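Local coordinates for protein hypothetic aldehyde deformylating oxygenase (Sulfolobus tokodaii, PDB 5UXG) that binds iron(III) within an all-helical chain and is probably an oxidoreductase, though the reaction it carries out remains hypothetical, at residues N4-P9 with F68-L73; R97-I102 with L155-E160. One frame throughout, in Å; residues are numbered along the deposited sequence.

Interaction 1: N4-P9 with F68-L73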
loop_
_atom_site.group_PDB
_atom_site.type_symbol
_atom_site.label_atom_id
_atom_site.label_comp_id
_atom_site.label_asym_id
_atom_site.label_seq_id
_atom_site.Cartn_x
_atom_site.Cartn_y
_atom_site.Cartn_z
ATOM N N ASN A 4 -17.245 13.162 -13.308
ATOM C CA ASN A 4 -17.969 11.917 -13.601
ATOM C C ASN A 4 -17.796 10.802 -12.575
ATOM O O ASN A 4 -18.144 9.667 -12.813
ATOM C CB ASN A 4 -17.645 11.403 -14.996
ATOM C CG ASN A 4 -16.159 11.098 -15.176
ATOM O OD1 ASN A 4 -15.319 11.732 -14.547
ATOM N ND2 ASN A 4 -15.845 10.156 -16.061
ATOM N N TRP A 5 -17.377 11.170 -11.379
ATOM C CA TRP A 5 -17.270 10.179 -10.297
ATOM C C TRP A 5 -18.626 9.599 -9.995
ATOM O O TRP A 5 -18.816 8.384 -9.979
ATOM C CB TRP A 5 -16.711 10.822 -9.033
ATOM C CG TRP A 5 -16.854 9.961 -7.814
ATOM C CD1 TRP A 5 -17.735 10.148 -6.771
ATOM C CD2 TRP A 5 -16.128 8.764 -7.504
ATOM N NE1 TRP A 5 -17.596 9.147 -5.843
ATOM C CE2 TRP A 5 -16.640 8.266 -6.280
ATOM C CE3 TRP A 5 -15.126 8.030 -8.166
ATOM C CZ2 TRP A 5 -16.175 7.108 -5.686
ATOM C CZ3 TRP A 5 -14.662 6.899 -7.576
ATOM C CH2 TRP A 5 -15.169 6.441 -6.334
ATOM N N PHE A 6 -19.569 10.500 -9.716
ATOM C CA PHE A 6 -20.860 10.061 -9.250
ATOM C C PHE A 6 -21.689 9.284 -10.301
ATOM O O PHE A 6 -22.460 8.404 -9.929
ATOM C CB PHE A 6 -21.626 11.240 -8.595
ATOM C CG PHE A 6 -21.111 11.625 -7.190
ATOM C CD1 PHE A 6 -21.188 10.730 -6.125
ATOM C CD2 PHE A 6 -20.543 12.858 -6.965
ATOM C CE1 PHE A 6 -20.745 11.079 -4.859
ATOM C CE2 PHE A 6 -20.096 13.194 -5.701
ATOM C CZ PHE A 6 -20.174 12.298 -4.667
ATOM N N SER A 7 -21.456 9.531 -11.609
ATOM C CA SER A 7 -22.109 8.809 -12.690
ATOM C C SER A 7 -21.497 7.430 -12.978
ATOM O O SER A 7 -22.006 6.651 -13.766
ATOM C CB SER A 7 -22.115 9.698 -13.950
ATOM O OG SER A 7 -20.823 10.190 -14.227
ATOM N N THR A 8 -20.375 7.144 -12.332
ATOM C CA THR A 8 -19.800 5.820 -12.293
ATOM C C THR A 8 -20.709 4.827 -11.539
ATOM O O THR A 8 -21.276 5.151 -10.465
ATOM C CB THR A 8 -18.356 5.918 -11.693
ATOM O OG1 THR A 8 -17.594 6.939 -12.388
ATOM C CG2 THR A 8 -17.615 4.613 -11.735
ATOM N N PRO A 9 -20.879 3.601 -12.077
ATOM C CA PRO A 9 -21.741 2.640 -11.385
ATOM C C PRO A 9 -21.397 2.418 -9.908
ATOM O O PRO A 9 -20.220 2.393 -9.518
ATOM C CB PRO A 9 -21.534 1.336 -12.160
ATOM C CG PRO A 9 -21.057 1.739 -13.488
ATOM C CD PRO A 9 -20.270 3.007 -13.287
ATOM N N PHE A 68 -11.708 12.540 -2.172
ATOM C CA PHE A 68 -12.942 11.984 -1.622
ATOM C C PHE A 68 -13.679 12.880 -0.646
ATOM O O PHE A 68 -14.519 12.361 0.100
ATOM C CB PHE A 68 -12.669 10.601 -0.999
ATOM C CG PHE A 68 -12.354 9.541 -2.010
ATOM C CD1 PHE A 68 -13.363 9.043 -2.835
ATOM C CD2 PHE A 68 -11.032 9.072 -2.206
ATOM C CE1 PHE A 68 -13.096 8.065 -3.788
ATOM C CE2 PHE A 68 -10.772 8.110 -3.148
ATOM C CZ PHE A 68 -11.791 7.608 -3.954
ATOM N N LYS A 69 -13.451 14.180 -0.709
ATOM C CA LYS A 69 -14.190 15.192 0.147
ATOM C C LYS A 69 -15.706 15.029 0.194
ATOM O O LYS A 69 -16.323 15.105 1.263
ATOM C CB LYS A 69 -13.950 16.632 -0.336
ATOM C CG LYS A 69 -12.559 17.197 -0.136
ATOM C CD LYS A 69 -12.096 17.002 1.302
ATOM C CE LYS A 69 -10.809 17.754 1.596
ATOM N NZ LYS A 69 -10.626 17.722 3.059
ATOM N N GLU A 70 -16.290 14.846 -0.984
ATOM C CA GLU A 70 -17.728 14.731 -1.138
ATOM C C GLU A 70 -18.186 13.285 -1.050
ATOM O O GLU A 70 -19.384 13.031 -1.093
ATOM C CB GLU A 70 -18.153 15.343 -2.460
ATOM C CG GLU A 70 -17.767 16.813 -2.542
ATOM C CD GLU A 70 -18.498 17.555 -3.625
ATOM O OE1 GLU A 70 -18.958 16.929 -4.626
ATOM O OE2 GLU A 70 -18.611 18.782 -3.470
ATOM N N ASP A 71 -17.259 12.336 -0.883
ATOM C CA ASP A 71 -17.615 10.938 -0.775
ATOM C C ASP A 71 -16.608 10.237 0.149
ATOM O O ASP A 71 -15.773 9.401 -0.270
ATOM C CB ASP A 71 -17.730 10.323 -2.177
ATOM C CG ASP A 71 -18.444 9.006 -2.192
ATOM O OD1 ASP A 71 -18.935 8.518 -1.137
ATOM O OD2 ASP A 71 -18.517 8.425 -3.302
ATOM N N PRO A 72 -16.623 10.639 1.432
ATOM C CA PRO A 72 -15.526 10.242 2.331
ATOM C C PRO A 72 -15.229 8.755 2.539
ATOM O O PRO A 72 -16.114 7.902 2.523
ATOM C CB PRO A 72 -15.939 10.870 3.682
ATOM C CG PRO A 72 -16.794 12.031 3.328
ATOM C CD PRO A 72 -17.559 11.571 2.106
ATOM N N LEU A 73 -13.944 8.477 2.763
ATOM C CA LEU A 73 -13.444 7.128 2.976
ATOM C C LEU A 73 -13.602 6.704 4.419
ATOM O O LEU A 73 -13.341 5.584 4.724
ATOM C CB LEU A 73 -11.955 7.008 2.601
ATOM C CG LEU A 73 -11.571 7.226 1.132
ATOM C CD1 LEU A 73 -10.064 6.966 0.905
ATOM C CD2 LEU A 73 -12.469 6.359 0.270
#
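Trp5 meets Asp71 edge-on: NE1 of Trp5 gives its hydrogen to OD2 of Asp71 at 2.8 Å, almost in the indole plane, on the anti lone pair of that oxygen, with an N-H...O angle of 157°. With CG anti to the backbone N (chi1 167°), the indole extends across to the other loop. One face of its six-membered ring takes the edge of Phe68 in a T-shaped stack, planes 80° apart and CE1 of Phe68 3.7 Å from CH2 of Trp5. Phe6, the next residue, offers a face to the pyrrole edge of the indole, with CD1 of Trp5 over its centre, and its own edge at CZ lies 3.7 Å from O of Glu70. Asp71 OD1 turns to Lys17 in a salt bridge, so both carboxylate oxygens are engaged. Two type I turns, Trp5 to Thr8 and Phe68 to Asp71, carry these groups, far from the iron site. Pro9 holds the N-cap position of helix 10-23, whose Arg13 and Ile16 pack on Trp5 and whose Lys17 and Ser20 pack on Phe68; the second turn leaves helix 49-67 toward helix 80-93, so the contact ties the N-terminal loop to that connection.

Interaction 2: R97-I102 with L155-E160; sequences RWRENI and LIEDKE
Arg99 lies aslant over the side chain of Leu155, its CD 4.1 Å from Leu155 CD2, then bends at chi3 and turns the edge of its guanidinium to the carbonyl of Leu155. There NE of Arg99 bonds Leu155 O at 2.8 Å with an N-H...O angle of 163°, in the guanidinium plane and in the carbonyl plane. Glu157 OE2 sits over a face of the same guanidinium; at 3.6 Å from Arg99 NH2 the pair is a long salt bridge of charges alone.

Glu100 folds back at chi2 (-80°), which lets OE2 take two backbone hydrogens, both on the syn side but tilted out of the carboxylate plane, one to each face: Glu157 N at 2.8 Å and Asp158 N at 2.9 Å. Arg99 NH2 also pairs with this oxygen, which probably favours the ionised carboxylate. OE1 of Glu100 is buried against Ile156 CG2, 3.6 Å away, with no polar partner in the model. The carboxylate thus clasps the tight connection between helices 132-155 and 159-179, beside the start of helix 98-128. Helices 98-128 and 132-155 bring Glu111, Glu145 and His148 to the iron, consistent with a ferritin-like bundle, and the Leu155 side chain lies about 8 Å from that of Glu111.

Asp158 is the N-cap of helix 159-179, OD1 accepting from Tyr161 N. Its OD2 receives NH2 of Arg97 at 2.9 Å in a nearly straight salt bridge (167°), lying in the guanidinium plane and on the anti side of OD2, tilted out of the carboxylate plane, while a water accepting from NH1 of Arg97 donates to the same oxygen.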
loop_
_atom_site.group_PDB
_atom_site.type_symbol
_atom_site.label_atom_id
_atom_site.label_comp_id
_atom_site.label_asym_id
_atom_site.label_seq_id
_atom_site.Cartn_x
_atom_site.Cartn_y
_atom_site.Cartn_z
ATOM N N ARG A 97 15.860 -4.386 15.326
ATOM C CA ARG A 97 16.219 -4.400 13.919
ATOM C C ARG A 97 15.174 -3.611 13.126
ATOM O O ARG A 97 14.585 -4.114 12.174
ATOM C CB ARG A 97 16.320 -5.830 13.397
ATOM C CG ARG A 97 17.321 -6.688 14.162
ATOM C CD ARG A 97 17.534 -8.033 13.500
ATOM N NE ARG A 97 18.316 -7.942 12.265
ATOM C CZ ARG A 97 18.808 -8.995 11.624
ATOM N NH1 ARG A 97 18.621 -10.190 12.125
ATOM N NH2 ARG A 97 19.541 -8.851 10.517
ATOM N N TRP A 98 14.973 -2.357 13.497
ATOM C CA TRP A 98 13.898 -1.567 12.885
ATOM C C TRP A 98 14.087 -1.294 11.414
ATOM O O TRP A 98 13.107 -1.279 10.653
ATOM C CB TRP A 98 13.714 -0.223 13.584
ATOM C CG TRP A 98 14.863 0.630 13.748
ATOM C CD1 TRP A 98 15.700 0.654 14.838
ATOM C CD2 TRP A 98 15.320 1.668 12.877
ATOM N NE1 TRP A 98 16.662 1.612 14.674
ATOM C CE2 TRP A 98 16.460 2.245 13.480
ATOM C CE3 TRP A 98 14.919 2.128 11.621
ATOM C CZ2 TRP A 98 17.169 3.278 12.901
ATOM C CZ3 TRP A 98 15.646 3.144 11.031
ATOM C CH2 TRP A 98 16.732 3.727 11.682
ATOM N N ARG A 99 15.328 -1.089 11.002
ATOM C CA ARG A 99 15.612 -0.777 9.605
ATOM C C ARG A 99 15.231 -1.975 8.700
ATOM O O ARG A 99 14.409 -1.858 7.802
ATOM C CB ARG A 99 17.067 -0.387 9.439
ATOM C CG ARG A 99 17.368 0.325 8.125
ATOM C CD ARG A 99 18.865 0.469 7.763
ATOM N NE ARG A 99 19.407 -0.854 7.556
ATOM C CZ ARG A 99 19.999 -1.606 8.478
ATOM N NH1 ARG A 99 20.252 -1.150 9.705
ATOM N NH2 ARG A 99 20.361 -2.835 8.145
ATOM N N GLU A 100 15.776 -3.136 9.017
ATOM C CA GLU A 100 15.427 -4.367 8.289
ATOM C C GLU A 100 13.932 -4.704 8.400
ATOM O O GLU A 100 13.325 -5.217 7.409
ATOM C CB GLU A 100 16.241 -5.548 8.814
ATOM C CG GLU A 100 17.749 -5.479 8.641
ATOM C CD GLU A 100 18.211 -5.850 7.263
ATOM O OE1 GLU A 100 17.347 -6.178 6.389
ATOM O OE2 GLU A 100 19.445 -5.801 7.067
ATOM N N ASN A 101 13.347 -4.508 9.589
ATOM C CA ASN A 101 11.956 -4.912 9.844
ATOM C C ASN A 101 10.968 -4.041 9.088
ATOM O O ASN A 101 10.016 -4.552 8.456
ATOM C CB ASN A 101 11.627 -4.907 11.333
ATOM C CG ASN A 101 12.222 -6.129 12.063
ATOM O OD1 ASN A 101 12.638 -7.098 11.424
ATOM N ND2 ASN A 101 12.279 -6.074 13.416
ATOM N N ILE A 102 11.208 -2.739 9.122
ATOM C CA ILE A 102 10.405 -1.815 8.301
ATOM C C ILE A 102 10.618 -2.050 6.813
ATOM O O ILE A 102 9.651 -2.066 6.041
ATOM C CB ILE A 102 10.702 -0.321 8.698
ATOM C CG1 ILE A 102 10.293 -0.088 10.150
ATOM C CG2 ILE A 102 9.983 0.599 7.724
ATOM C CD1 ILE A 102 10.831 1.198 10.707
ATOM N N LEU A 155 18.007 -0.387 1.972
ATOM C CA LEU A 155 18.050 -0.489 3.420
ATOM C C LEU A 155 18.403 -1.912 3.949
ATOM O O LEU A 155 18.708 -2.089 5.121
ATOM C CB LEU A 155 16.725 -0.054 4.022
ATOM C CG LEU A 155 16.275 1.379 3.799
ATOM C CD1 LEU A 155 14.834 1.522 4.298
ATOM C CD2 LEU A 155 17.129 2.377 4.561
ATOM N N ILE A 156 18.268 -2.916 3.092
ATOM C CA ILE A 156 18.523 -4.310 3.502
ATOM C C ILE A 156 20.011 -4.683 3.421
ATOM O O ILE A 156 20.653 -4.573 2.375
ATOM C CB ILE A 156 17.692 -5.269 2.619
ATOM C CG1 ILE A 156 16.196 -5.035 2.922
ATOM C CG2 ILE A 156 18.080 -6.712 2.901
ATOM C CD1 ILE A 156 15.252 -5.566 1.871
ATOM N N GLU A 157 20.550 -5.151 4.527
ATOM C CA GLU A 157 21.930 -5.598 4.553
ATOM C C GLU A 157 21.977 -7.148 4.709
ATOM O O GLU A 157 22.606 -7.828 3.905
ATOM C CB GLU A 157 22.628 -4.822 5.674
ATOM C CG GLU A 157 22.324 -3.319 5.478
ATOM C CD GLU A 157 23.456 -2.370 5.814
ATOM O OE1 GLU A 157 24.019 -1.787 4.855
ATOM O OE2 GLU A 157 23.764 -2.184 7.017
ATOM N N ASP A 158 21.201 -7.676 5.647
ATOM C CA ASP A 158 21.139 -9.099 5.888
ATOM C C ASP A 158 20.170 -9.790 4.912
ATOM O O ASP A 158 18.967 -9.877 5.202
ATOM C CB ASP A 158 20.686 -9.295 7.322
ATOM C CG ASP A 158 20.816 -10.758 7.830
ATOM O OD1 ASP A 158 20.783 -11.730 7.048
ATOM O OD2 ASP A 158 20.888 -10.913 9.056
ATOM N N LYS A 159 20.708 -10.330 3.829
ATOM C CA LYS A 159 19.840 -10.887 2.771
ATOM C C LYS A 159 18.972 -12.060 3.224
ATOM O O LYS A 159 17.803 -12.150 2.852
ATOM C CB LYS A 159 20.644 -11.281 1.533
ATOM C CG LYS A 159 21.324 -10.160 0.751
ATOM C CD LYS A 159 22.123 -10.728 -0.399
ATOM C CE LYS A 159 23.053 -9.683 -0.970
ATOM N NZ LYS A 159 23.246 -9.919 -2.427
ATOM N N GLU A 160 19.549 -12.995 3.981
ATOM C CA GLU A 160 18.800 -14.166 4.503
ATOM C C GLU A 160 17.668 -13.760 5.426
ATOM O O GLU A 160 16.533 -14.261 5.331
ATOM C CB GLU A 160 19.793 -15.170 5.178
ATOM C CG GLU A 160 19.142 -16.294 6.005
ATOM C CD GLU A 160 20.138 -17.397 6.457
ATOM O OE1 GLU A 160 21.360 -17.268 6.152
ATOM O OE2 GLU A 160 19.711 -18.401 7.123
HETATM O O HOH W 1 19.710 -12.643 11.013
#

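How the interactions relate
The two contacts lie on opposite sides of the chain's centre, about 40 Å between their centres, and share no helix. Interaction 1 joins two loops and is partly buried, with Trp5 and Phe68 inside and Phe6 and Glu70 exposed; it combines an aromatic pair with one indole-to-carboxylate bond. Interaction 2 is a surface contact, yet buries more area, 345 against 214 Å², and is mainly ionic and polar: arginines and a glutamate grip backbone atoms and carboxylates where one helix begins beside the connection between two others. Interaction 2 approaches the iron ligands through Leu155, whereas interaction 1 is remote from them. In each, an aspartate links the partner segment to a further residue, Lys17 in interaction 1 and the backbone of Tyr161 in interaction 2.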